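Local coordinates for protein 3-hydroxyacyl-CoA dehydrogenase (Burkholderia thailandensis, PDB 4XGN) that binds NAD in a Rossmann-fold domain of the short-chain dehydrogenase family and probably catalyses the NAD-dependent oxidation of 3-hydroxyacyl-CoA to 3-ketoacyl-CoA, at residues P108-L111 with F112-I116; P228-Y231 with A232-V235; R250-G253 with A254-M257. All coordinates share one frame; numbering follows the deposited sequence.

Interaction 1 of 3, residues P108-L111 with F112-I116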
loop_
_atom_site.group_PDB
_atom_site.type_symbol
_atom_site.label_atom_id
_atom_site.label_comp_id
_atom_site.label_asym_id
_atom_site.label_seq_id
_atom_site.Cartn_x
_atom_site.Cartn_y
_atom_site.Cartn_z
ATOM N N PRO A 108 -20.558 2.645 20.371
ATOM C CA PRO A 108 -21.498 1.540 20.531
ATOM C C PRO A 108 -21.128 0.377 19.625
ATOM O O PRO A 108 -20.781 0.583 18.424
ATOM C CB PRO A 108 -22.836 2.153 20.118
ATOM C CG PRO A 108 -22.649 3.642 20.410
ATOM C CD PRO A 108 -21.195 3.934 20.105
ATOM N N LEU A 109 -21.231 -0.834 20.166
ATOM C CA LEU A 109 -20.899 -1.998 19.384
ATOM C C LEU A 109 -21.835 -2.142 18.170
ATOM O O LEU A 109 -21.381 -2.454 17.079
ATOM C CB LEU A 109 -20.921 -3.253 20.235
ATOM C CG LEU A 109 -20.497 -4.539 19.529
ATOM C CD1 LEU A 109 -19.125 -4.442 18.920
ATOM C CD2 LEU A 109 -20.618 -5.669 20.545
ATOM N N GLU A 110 -23.127 -1.955 18.389
ATOM C CA GLU A 110 -24.112 -2.123 17.265
ATOM C C GLU A 110 -23.825 -1.223 16.076
ATOM O O GLU A 110 -24.045 -1.641 14.919
ATOM C CB GLU A 110 -25.579 -1.898 17.767
ATOM C CG GLU A 110 -26.649 -2.002 16.648
ATOM C CD GLU A 110 -27.014 -0.702 15.847
ATOM O OE1 GLU A 110 -26.632 0.450 16.218
ATOM O OE2 GLU A 110 -27.784 -0.811 14.837
ATOM N N LEU A 111 -23.386 0.010 16.305
ATOM C CA LEU A 111 -23.101 0.926 15.214
ATOM C C LEU A 111 -21.952 0.396 14.339
ATOM O O LEU A 111 -22.019 0.445 13.120
ATOM C CB LEU A 111 -22.778 2.329 15.740
ATOM C CG LEU A 111 -22.635 3.426 14.707
ATOM C CD1 LEU A 111 -23.910 3.509 13.869
ATOM C CD2 LEU A 111 -22.366 4.758 15.377
ATOM N N PHE A 112 -20.923 -0.137 14.979
ATOM C CA PHE A 112 -19.824 -0.767 14.259
ATOM C C PHE A 112 -20.325 -1.996 13.497
ATOM O O PHE A 112 -20.120 -2.137 12.286
ATOM C CB PHE A 112 -18.698 -1.162 15.227
ATOM C CG PHE A 112 -17.444 -1.657 14.532
ATOM C CD1 PHE A 112 -17.290 -3.000 14.209
ATOM C CD2 PHE A 112 -16.433 -0.784 14.240
ATOM C CE1 PHE A 112 -16.140 -3.461 13.567
ATOM C CE2 PHE A 112 -15.260 -1.235 13.623
ATOM C CZ PHE A 112 -15.120 -2.570 13.284
ATOM N N ALA A 113 -21.063 -2.849 14.209
ATOM C CA ALA A 113 -21.564 -4.056 13.583
ATOM C C ALA A 113 -22.490 -3.768 12.396
ATOM O O ALA A 113 -22.319 -4.405 11.337
ATOM C CB ALA A 113 -22.263 -4.943 14.587
ATOM N N LYS A 114 -23.375 -2.775 12.507
ATOM C CA LYS A 114 -24.298 -2.446 11.408
ATOM C C LYS A 114 -23.543 -1.944 10.186
ATOM O O LYS A 114 -23.847 -2.327 9.044
ATOM C CB LYS A 114 -25.325 -1.397 11.822
ATOM C CG LYS A 114 -26.199 -0.939 10.665
ATOM C CD LYS A 114 -27.516 -0.340 11.114
ATOM C CE LYS A 114 -28.373 -0.114 9.874
ATOM N NZ LYS A 114 -29.025 -1.386 9.434
ATOM N N THR A 115 -22.538 -1.098 10.425
ATOM C CA THR A 115 -21.743 -0.564 9.292
ATOM C C THR A 115 -21.046 -1.682 8.546
ATOM O O THR A 115 -21.026 -1.743 7.306
ATOM C CB THR A 115 -20.709 0.440 9.833
ATOM O OG1 THR A 115 -21.414 1.477 10.514
ATOM C CG2 THR A 115 -19.863 1.043 8.694
ATOM N N ILE A 116 -20.417 -2.560 9.316
ATOM C CA ILE A 116 -19.745 -3.729 8.761
ATOM C C ILE A 116 -20.742 -4.634 8.019
ATOM O O ILE A 116 -20.427 -5.161 6.940
ATOM C CB ILE A 116 -18.951 -4.490 9.849
ATOM C CG1 ILE A 116 -17.534 -3.951 9.921
ATOM C CG2 ILE A 116 -18.863 -5.987 9.572
ATOM C CD1 ILE A 116 -17.374 -2.484 10.293
#
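Ala113 N reaches back to Leu109 O over 2.9 Å in the first of three successive i to i+4 backbone bonds that join 108-111 to 112-116. Pro108 stands at the N-cap and the helix starts at Leu109. The next bond, Lys114 N to Glu110 O, is 2.7 Å long, and Thr115 N to Leu111 O is 3.1 Å. Leu111 O is gripped twice, because Thr115 OG1 also donates to it over 2.9 Å. The two donors come from opposite faces of the carbonyl plane. The hydroxyl gets there because OG1 sits beside the backbone N of its own residue (chi1 -59°), facing the preceding turn. This is the start of helix 109-135, a long helix of the Rossmann-type dehydrogenase fold that also lies against a second subunit. There the Phe112 ring stacks with Phe124 of the second subunit, while Ala165 and Ala168 of helix 164-184 in the same chain also touch it. On the exposed side Glu110 and Lys114 run alongside each other, pointing the same way. Glu110 bends at chi2 (-89°), which brings OE2 within 3.8 Å of Lys114 CD in the conformer given here, one of two for the lysine. In that conformer Glu110 OE2 and Lys114 NZ are 5.6 Å apart, and any charge pairing between them is uncertain.

Interaction 2 of 3, residues P228-Y231 with A232-V235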
loop_
_atom_site.group_PDB
_atom_site.type_symbol
_atom_site.label_atom_id
_atom_site.label_comp_id
_atom_site.label_asym_id
_atom_site.label_seq_id
_atom_site.Cartn_x
_atom_site.Cartn_y
_atom_site.Cartn_z
ATOM N N PRO A 228 -21.408 12.020 -9.524
ATOM C CA PRO A 228 -21.713 10.591 -9.755
ATOM C C PRO A 228 -21.333 10.084 -11.165
ATOM O O PRO A 228 -20.891 8.947 -11.307
ATOM C CB PRO A 228 -23.236 10.521 -9.500
ATOM C CG PRO A 228 -23.434 11.576 -8.490
ATOM C CD PRO A 228 -22.513 12.711 -8.841
ATOM N N ALA A 229 -21.466 10.924 -12.187
ATOM C CA ALA A 229 -21.078 10.547 -13.532
ATOM C C ALA A 229 -19.621 10.147 -13.650
ATOM O O ALA A 229 -19.246 9.341 -14.526
ATOM C CB ALA A 229 -21.396 11.665 -14.525
ATOM N N GLU A 230 -18.778 10.756 -12.832
ATOM C CA GLU A 230 -17.340 10.495 -12.900
ATOM C C GLU A 230 -17.000 9.150 -12.281
ATOM O O GLU A 230 -16.066 8.472 -12.728
ATOM C CB GLU A 230 -16.586 11.640 -12.248
ATOM C CG GLU A 230 -16.768 12.909 -13.073
ATOM C CD GLU A 230 -16.395 14.204 -12.388
ATOM O OE1 GLU A 230 -16.478 14.362 -11.146
ATOM O OE2 GLU A 230 -16.032 15.139 -13.159
ATOM N N TYR A 231 -17.719 8.780 -11.221
ATOM C CA TYR A 231 -17.660 7.447 -10.713
ATOM C C TYR A 231 -18.100 6.440 -11.766
ATOM O O TYR A 231 -17.454 5.429 -12.049
ATOM C CB TYR A 231 -18.509 7.326 -9.424
ATOM C CG TYR A 231 -18.621 5.898 -8.922
ATOM C CD1 TYR A 231 -19.616 5.082 -9.364
ATOM C CD2 TYR A 231 -17.717 5.369 -7.980
ATOM C CE1 TYR A 231 -19.702 3.773 -8.932
ATOM C CE2 TYR A 231 -17.812 4.063 -7.530
ATOM C CZ TYR A 231 -18.816 3.262 -8.024
ATOM O OH TYR A 231 -18.959 1.948 -7.615
ATOM N N ALA A 232 -19.241 6.757 -12.382
ATOM C CA ALA A 232 -19.786 5.897 -13.368
ATOM C C ALA A 232 -18.901 5.713 -14.588
ATOM O O ALA A 232 -18.831 4.618 -15.098
ATOM C CB ALA A 232 -21.132 6.420 -13.800
ATOM N N MET A 233 -18.180 6.754 -14.979
ATOM C CA MET A 233 -17.233 6.652 -16.070
ATOM C C MET A 233 -16.160 5.616 -15.769
ATOM O O MET A 233 -15.771 4.849 -16.668
ATOM C CB MET A 233 -16.500 7.985 -16.288
ATOM C CG MET A 233 -17.254 9.108 -16.979
ATOM S SD MET A 233 -16.170 10.582 -16.861
ATOM C CE MET A 233 -14.752 9.885 -17.653
ATOM N N LEU A 234 -15.664 5.604 -14.512
ATOM C CA LEU A 234 -14.665 4.626 -14.152
ATOM C C LEU A 234 -15.238 3.219 -14.113
ATOM O O LEU A 234 -14.580 2.256 -14.505
ATOM C CB LEU A 234 -14.004 4.978 -12.812
ATOM C CG LEU A 234 -12.837 4.087 -12.354
ATOM C CD1 LEU A 234 -11.754 3.953 -13.385
ATOM C CD2 LEU A 234 -12.339 4.612 -11.022
ATOM N N VAL A 235 -16.475 3.075 -13.654
ATOM C CA VAL A 235 -17.115 1.758 -13.715
ATOM C C VAL A 235 -17.110 1.246 -15.190
ATOM O O VAL A 235 -16.819 0.079 -15.466
ATOM C CB VAL A 235 -18.587 1.789 -13.175
ATOM C CG1 VAL A 235 -19.313 0.469 -13.437
ATOM C CG2 VAL A 235 -18.628 2.097 -11.696
#
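Ala232 N donates to Pro228 O over 2.9 Å and opens the bonding of helix 228-240, which packs against the parallel sheet of the Rossmann-type fold. Met233 N follows with a 2.8 Å bond to Ala229 O, bent to 144° at the hydrogen. Leu234 N to Glu230 O is weak at 3.4 Å, but that carbonyl has a second donor in Asn241 ND2 of the third subunit. Regular geometry returns where Val235 N meets Tyr231 O at 3.0 Å. The buried side chains with polar ends find their partners elsewhere in the fold. Glu230 forms a salt bridge through OE2 with Arg224 and accepts through OE1 from the backbone N of Lys227, so both carboxylate oxygens are satisfied. The Tyr231 hydroxyl is hydrogen-bonded to Thr151 OG1, at the end of strand 146-151. With CG anti to the backbone N (chi1 173°), the tyrosine ring leaves the helix toward the sheet. Val235 lies one turn on and approaches this ring at a slant, through a single methyl, CG2, which also rests 3.6 Å from Tyr231 O. On another side of the helix, Met233 folds back along the first turn, its CG 3.2 Å from Ala229 O and its SD 4.1 Å from Glu230 CA. The apolar side-chain contact between the segments is Val235 CG2 against Tyr231 CE1, at 3.4 Å.

Interaction 3 of 3, residues R250-G253 with A254-M257. With EDO (1,2-ethanediol), chain K.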
loop_
_atom_site.group_PDB
_atom_site.type_symbol
_atom_site.label_atom_id
_atom_site.label_comp_id
_atom_site.label_asym_id
_atom_site.label_seq_id
_atom_site.Cartn_x
_atom_site.Cartn_y
_atom_site.Cartn_z
ATOM N N ARG A 250 -8.182 4.441 -6.384
ATOM C CA ARG A 250 -8.594 5.719 -5.760
ATOM C C ARG A 250 -9.135 6.669 -6.825
ATOM O O ARG A 250 -8.466 6.933 -7.840
ATOM C CB ARG A 250 -7.445 6.359 -5.024
ATOM C CG ARG A 250 -6.927 5.497 -3.877
ATOM C CD ARG A 250 -5.762 6.157 -3.125
ATOM N NE ARG A 250 -6.180 7.402 -2.458
ATOM C CZ ARG A 250 -6.130 7.714 -1.167
ATOM N NH1 ARG A 250 -5.534 6.954 -0.278
ATOM N NH2 ARG A 250 -6.617 8.878 -0.768
ATOM N N LEU A 251 -10.317 7.223 -6.579
ATOM C CA LEU A 251 -10.906 8.206 -7.487
ATOM C C LEU A 251 -11.231 9.408 -6.601
ATOM O O LEU A 251 -12.291 9.478 -5.995
ATOM C CB LEU A 251 -12.183 7.669 -8.140
ATOM C CG LEU A 251 -12.914 8.589 -9.116
ATOM C CD1 LEU A 251 -12.066 8.794 -10.368
ATOM C CD2 LEU A 251 -14.268 7.986 -9.462
ATOM N N ASP A 252 -10.291 10.344 -6.490
ATOM C CA ASP A 252 -10.343 11.260 -5.366
ATOM C C ASP A 252 -9.696 12.639 -5.562
ATOM O O ASP A 252 -9.555 13.355 -4.615
ATOM C CB ASP A 252 -9.727 10.576 -4.154
ATOM C CG ASP A 252 -8.238 10.269 -4.328
ATOM O OD1 ASP A 252 -7.617 10.699 -5.361
ATOM O OD2 ASP A 252 -7.705 9.573 -3.435
ATOM N N GLY A 253 -9.334 13.016 -6.780
ATOM C CA GLY A 253 -8.711 14.320 -6.958
ATOM C C GLY A 253 -7.388 14.499 -6.220
ATOM O O GLY A 253 -6.962 15.615 -5.983
ATOM N N ALA A 254 -6.742 13.386 -5.886
ATOM C CA ALA A 254 -5.466 13.356 -5.120
ATOM C C ALA A 254 -5.589 13.808 -3.688
ATOM O O ALA A 254 -4.558 13.987 -3.044
ATOM C CB ALA A 254 -4.330 14.130 -5.816
ATOM N N ILE A 255 -6.782 13.897 -3.118
ATOM C CA ILE A 255 -6.881 14.253 -1.695
ATOM C C ILE A 255 -6.345 13.095 -0.850
ATOM O O ILE A 255 -6.448 11.898 -1.237
ATOM C CB ILE A 255 -8.353 14.595 -1.318
ATOM C CG1 ILE A 255 -8.451 15.488 -0.063
ATOM C CG2 ILE A 255 -9.194 13.316 -1.167
ATOM C CD1 ILE A 255 -9.837 16.054 0.172
ATOM N N ARG A 256 -5.818 13.454 0.324
ATOM C CA ARG A 256 -5.496 12.515 1.373
ATOM C C ARG A 256 -6.191 13.065 2.619
ATOM O O ARG A 256 -5.982 14.193 2.999
ATOM C CB ARG A 256 -3.966 12.380 1.562
ATOM C CG ARG A 256 -3.260 11.804 0.326
ATOM C CD ARG A 256 -3.644 10.342 0.112
ATOM N NE ARG A 256 -2.916 9.696 -0.998
ATOM C CZ ARG A 256 -3.274 9.766 -2.271
ATOM N NH1 ARG A 256 -4.343 10.485 -2.686
ATOM N NH2 ARG A 256 -2.551 9.120 -3.162
ATOM N N MET A 257 -7.070 12.290 3.218
ATOM C CA MET A 257 -7.909 12.823 4.296
ATOM C C MET A 257 -7.140 12.961 5.614
ATOM O O MET A 257 -6.477 12.006 6.047
ATOM C CB MET A 257 -9.089 11.903 4.537
ATOM C CG MET A 257 -9.871 11.604 3.295
ATOM S SD MET A 257 -10.565 13.076 2.445
ATOM C CE MET A 257 -11.597 13.791 3.692
HETATM C C1 EDO K . -7.988 17.424 3.479
HETATM O O1 EDO K . -6.987 16.587 2.915
HETATM C C2 EDO K . -9.222 16.617 3.854
HETATM O O2 EDO K . -9.047 16.088 5.151
HETATM O O HOH W 1 -5.107 9.626 -5.360
#
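Asp252 and Ala254 meet in a type I' beta turn, Asp252 to Ile255, that ends strand 248-251, the last strand of the Rossmann-type sheet. Ile255 N closes the turn on Asp252 O at 3.2 Å, and Ala254 N donates to Asp252 OD1 at 2.9 Å from above the carboxylate plane. Gly253 and Ala254 both have positive phi, as this turn requires. The tight part is a largely buried salt-bridge network. Arg250 holds Asp252 side-on, NE and NH2 both donating to OD2, with the carboxylate at the guanidinium edge. Arg256, bent at chi2 (-68°), lays its own guanidinium over one face of Arg250, centres 3.7 Å apart and planes at 27°. The shared carboxylate probably offsets the like charges, and Asp158 adds a second acidic partner for Arg250 NH2. Arg256 NH1 also donates to Ile255 O at 2.9 Å and makes a longer salt bridge to Asp252 OD2, while one water joins Asp252 OD1 to Arg256 NH1 within the network. The far end is looser: there the Ile255 and Met257 side chains touch a 1,2-ethanediol probably left by crystallisation. The diol's O1 donates to Arg256 O over 2.6 Å.

Overall arrangement
Interactions 2 and 3 are buried neighbours, their centres about 15 Å apart: helix 228-240 and strand 248-251 follow each other in the chain, and Leu251 CD2 packs on Tyr231 CA at 3.7 Å. Both also touch the third subunit. Interaction 1 is partly buried and lies on the opposite side of the chain's centre from interaction 2, with centres about 29 Å apart, where helix 109-135 meets the second subunit. Both helical contacts rest on i to i+4 backbone bonds, but 108-116 has an exposed charged flank whereas 228-235 sends its polar side chains to outside partners. At 250-257 a backbone-closed turn is joined by ionic side chains, stacked guanidinium groups and a water.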